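Local coordinates for mitomycin biosynthesis 6-O-methyltransferase (Streptomyces lavendulae, PDB 3GWZ), which transfers the methyl group of S-adenosyl-L-methionine to the 6-hydroxyl of 6-demethylmitomycins A and B, giving mitomycins A and B, at residues L188-F200 with R352-E365. Sequence-based numbering, arbitrary orientation.
Sequences LTEAGQVAAAYDF and RSLPCGAGPVRIVE
With chi1 of Tyr198 at -171° and CG of Glu365 likewise anti to its N, both side chains leave the backbone in the same rotamer, and the phenol and carboxylate meet beyond the end of helix 173-197. Tyr198 OH donates to Glu365 OE2 at 2.7 Å, reaching the oxygen from above the carboxylate plane, which stands 88° to the ring. The other oxygen, Glu365 OE1, takes a 2.6 Å salt bridge from Arg352 NE, which meets it nearly along its C-O bond although OE1 is tilted from the guanidinium plane; each oxygen thus has one donor, which should restrict the rotation of the carboxylate. Leu354 CD1 closes on the ring edge, 3.8 Å from Tyr198 CD1, and the Phe200 ring lies with one face against the Tyr198 edge carrying CD2.

Segment 188-197, the end of helix 173-197, runs at 42° to strand 361-365, within the antiparallel hairpin that ends the seven-stranded sheet of this class I methyltransferase, in strand order 3-2-1-4-5-7-6. Ile363 CD1 touches Ala197 CB at 3.9 Å, and Cys356 SG rests 3.8 Å from Val194 CG2. In the hairpin loop, with no side chain on Gly357, its CA can lie against the Gln193 amide, 3.7 Å from CD.

Nearer the cofactor, Glu190 OE2 lies 3.5 Å from Val361 CG2. This oxygen is hydrogen-bonded to His276, and OE1 forms a salt bridge with Lys275, a residue that binds S-adenosyl-L-methionine, while Val361 touches the substrate-binding Asn308.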
# COMPACT_ATOMS: atom_id res chain seq x y z
N LEU A 188 2.62 -10.92 16.17
CA LEU A 188 1.26 -11.00 15.65
C LEU A 188 0.89 -12.43 15.26
O LEU A 188 -0.21 -12.89 15.53
CB LEU A 188 1.08 -10.06 14.46
CG LEU A 188 0.69 -8.64 14.87
CD1 LEU A 188 1.01 -7.63 13.76
CD2 LEU A 188 -0.79 -8.59 15.25
N THR A 189 1.84 -13.15 14.66
CA THR A 189 1.59 -14.52 14.26
C THR A 189 1.48 -15.44 15.48
O THR A 189 0.54 -16.23 15.61
CB THR A 189 2.69 -15.04 13.33
OG1 THR A 189 2.79 -14.17 12.19
CG2 THR A 189 2.39 -16.46 12.87
N GLU A 190 2.45 -15.31 16.38
CA GLU A 190 2.49 -16.15 17.57
C GLU A 190 1.30 -15.92 18.48
O GLU A 190 0.89 -16.82 19.20
CB GLU A 190 3.78 -15.88 18.36
CG GLU A 190 5.04 -16.25 17.61
CD GLU A 190 6.28 -15.83 18.36
OE1 GLU A 190 6.23 -14.83 19.11
OE2 GLU A 190 7.32 -16.51 18.19
N ALA A 191 0.77 -14.69 18.46
CA ALA A 191 -0.25 -14.30 19.43
C ALA A 191 -1.51 -15.15 19.28
O ALA A 191 -2.02 -15.68 20.26
CB ALA A 191 -0.59 -12.81 19.31
N GLY A 192 -1.99 -15.27 18.05
CA GLY A 192 -3.13 -16.13 17.76
C GLY A 192 -2.88 -17.58 18.13
O GLY A 192 -3.77 -18.26 18.65
N GLN A 193 -1.66 -18.05 17.88
CA GLN A 193 -1.27 -19.42 18.22
C GLN A 193 -1.34 -19.65 19.72
O GLN A 193 -1.89 -20.65 20.18
CB GLN A 193 0.14 -19.74 17.71
CG GLN A 193 0.25 -19.88 16.20
CD GLN A 193 1.69 -19.82 15.71
OE1 GLN A 193 2.62 -19.58 16.50
NE2 GLN A 193 1.88 -20.02 14.42
N VAL A 194 -0.77 -18.73 20.50
CA VAL A 194 -0.79 -18.89 21.95
C VAL A 194 -2.22 -18.90 22.48
O VAL A 194 -2.58 -19.73 23.33
CB VAL A 194 -0.04 -17.76 22.66
CG1 VAL A 194 -0.27 -17.85 24.15
CG2 VAL A 194 1.45 -17.80 22.34
N ALA A 195 -3.03 -17.96 22.00
CA ALA A 195 -4.41 -17.82 22.47
C ALA A 195 -5.23 -19.07 22.16
O ALA A 195 -6.23 -19.35 22.81
CB ALA A 195 -5.06 -16.58 21.84
N ALA A 196 -4.80 -19.83 21.16
CA ALA A 196 -5.53 -21.02 20.75
C ALA A 196 -4.97 -22.27 21.41
O ALA A 196 -5.64 -23.30 21.47
CB ALA A 196 -5.50 -21.16 19.23
N ALA A 197 -3.74 -22.18 21.91
CA ALA A 197 -3.05 -23.35 22.43
C ALA A 197 -3.12 -23.49 23.95
O ALA A 197 -2.76 -24.53 24.50
CB ALA A 197 -1.59 -23.35 21.97
N TYR A 198 -3.59 -22.46 24.63
CA TYR A 198 -3.66 -22.49 26.08
C TYR A 198 -5.03 -22.06 26.57
O TYR A 198 -5.55 -21.02 26.15
CB TYR A 198 -2.58 -21.60 26.71
CG TYR A 198 -2.45 -21.76 28.20
CD1 TYR A 198 -1.64 -22.75 28.75
CD2 TYR A 198 -3.14 -20.92 29.07
CE1 TYR A 198 -1.52 -22.91 30.11
CE2 TYR A 198 -3.03 -21.07 30.43
CZ TYR A 198 -2.22 -22.07 30.95
OH TYR A 198 -2.10 -22.21 32.32
N ASP A 199 -5.60 -22.85 27.47
CA ASP A 199 -6.92 -22.57 28.02
C ASP A 199 -6.84 -21.55 29.16
O ASP A 199 -6.53 -21.89 30.29
CB ASP A 199 -7.56 -23.86 28.52
CG ASP A 199 -9.03 -23.69 28.85
OD1 ASP A 199 -9.51 -22.53 28.89
OD2 ASP A 199 -9.72 -24.72 29.06
N PHE A 200 -7.14 -20.29 28.84
CA PHE A 200 -7.09 -19.21 29.83
C PHE A 200 -8.43 -19.02 30.54
O PHE A 200 -8.59 -18.06 31.30
CB PHE A 200 -6.73 -17.88 29.15
CG PHE A 200 -5.32 -17.82 28.60
CD1 PHE A 200 -4.28 -17.34 29.38
CD2 PHE A 200 -5.05 -18.21 27.30
CE1 PHE A 200 -2.98 -17.28 28.88
CE2 PHE A 200 -3.76 -18.14 26.79
CZ PHE A 200 -2.72 -17.67 27.59
N ARG A 352 4.16 -28.41 32.69
CA ARG A 352 4.16 -29.08 31.40
C ARG A 352 4.61 -28.11 30.32
O ARG A 352 4.70 -26.90 30.55
CB ARG A 352 2.77 -29.64 31.08
CG ARG A 352 1.69 -28.59 31.00
CD ARG A 352 0.31 -29.23 31.07
NE ARG A 352 -0.74 -28.25 31.33
CZ ARG A 352 -1.71 -27.94 30.48
NH1 ARG A 352 -1.78 -28.55 29.30
NH2 ARG A 352 -2.62 -27.03 30.80
N SER A 353 4.91 -28.64 29.14
CA SER A 353 5.26 -27.80 28.01
C SER A 353 4.39 -28.18 26.82
O SER A 353 4.19 -29.36 26.54
CB SER A 353 6.75 -27.91 27.67
OG SER A 353 7.04 -29.09 26.95
N LEU A 354 3.87 -27.16 26.14
CA LEU A 354 2.91 -27.35 25.07
C LEU A 354 3.45 -26.81 23.75
O LEU A 354 4.22 -25.84 23.73
CB LEU A 354 1.61 -26.61 25.42
CG LEU A 354 1.11 -26.89 26.84
CD1 LEU A 354 0.19 -25.78 27.34
CD2 LEU A 354 0.42 -28.24 26.89
N PRO A 355 3.04 -27.44 22.64
CA PRO A 355 3.46 -26.97 21.32
C PRO A 355 2.75 -25.67 20.98
O PRO A 355 1.65 -25.41 21.47
CB PRO A 355 2.99 -28.09 20.39
CG PRO A 355 1.86 -28.73 21.10
CD PRO A 355 2.11 -28.57 22.57
N CYS A 356 3.38 -24.85 20.17
CA CYS A 356 2.80 -23.58 19.80
C CYS A 356 3.17 -23.27 18.35
O CYS A 356 4.24 -22.73 18.08
CB CYS A 356 3.32 -22.48 20.73
SG CYS A 356 2.47 -20.94 20.54
N GLY A 357 2.28 -23.63 17.43
CA GLY A 357 2.52 -23.40 16.02
C GLY A 357 3.81 -24.02 15.54
O GLY A 357 4.46 -24.77 16.27
N ALA A 358 4.19 -23.71 14.30
CA ALA A 358 5.42 -24.23 13.72
C ALA A 358 6.65 -23.57 14.33
O ALA A 358 6.55 -22.52 14.97
CB ALA A 358 5.41 -24.05 12.21
N GLY A 359 7.81 -24.18 14.12
CA GLY A 359 9.06 -23.65 14.65
C GLY A 359 9.44 -24.28 15.97
O GLY A 359 8.95 -25.35 16.33
N PRO A 360 10.34 -23.62 16.70
CA PRO A 360 10.80 -24.12 17.99
C PRO A 360 10.02 -23.53 19.16
O PRO A 360 10.32 -23.86 20.30
CB PRO A 360 12.24 -23.62 18.06
CG PRO A 360 12.42 -22.65 16.92
CD PRO A 360 11.10 -22.44 16.27
N VAL A 361 9.05 -22.66 18.91
CA VAL A 361 8.37 -22.01 20.02
C VAL A 361 7.55 -23.01 20.82
O VAL A 361 6.80 -23.79 20.26
CB VAL A 361 7.42 -20.89 19.56
CG1 VAL A 361 6.76 -20.25 20.78
CG2 VAL A 361 8.17 -19.85 18.74
N ARG A 362 7.69 -22.97 22.14
CA ARG A 362 6.86 -23.79 23.00
C ARG A 362 6.32 -22.96 24.15
O ARG A 362 6.88 -21.91 24.48
CB ARG A 362 7.63 -25.01 23.54
CG ARG A 362 7.85 -26.10 22.50
CD ARG A 362 8.36 -27.40 23.12
NE ARG A 362 7.31 -28.16 23.81
CZ ARG A 362 6.44 -28.97 23.20
NH1 ARG A 362 6.48 -29.12 21.89
NH2 ARG A 362 5.53 -29.62 23.91
N ILE A 363 5.23 -23.42 24.75
CA ILE A 363 4.69 -22.79 25.94
C ILE A 363 5.07 -23.65 27.13
O ILE A 363 4.66 -24.80 27.21
CB ILE A 363 3.14 -22.69 25.88
CG1 ILE A 363 2.71 -21.81 24.72
CG2 ILE A 363 2.58 -22.14 27.20
CD1 ILE A 363 1.27 -22.04 24.28
N VAL A 364 5.88 -23.11 28.04
CA VAL A 364 6.23 -23.85 29.23
C VAL A 364 5.40 -23.35 30.40
O VAL A 364 5.57 -22.22 30.86
CB VAL A 364 7.73 -23.75 29.54
CG1 VAL A 364 8.09 -24.63 30.73
CG2 VAL A 364 8.54 -24.15 28.32
N GLU A 365 4.46 -24.18 30.87
CA GLU A 365 3.60 -23.80 31.98
C GLU A 365 4.28 -24.13 33.30
O GLU A 365 4.71 -25.26 33.53
CB GLU A 365 2.25 -24.52 31.90
CG GLU A 365 1.33 -24.19 33.08
CD GLU A 365 0.04 -24.99 33.06
OE1 GLU A 365 0.09 -26.19 32.73
OE2 GLU A 365 -1.02 -24.41 33.39
O HOH W 1 -4.33 -25.71 28.13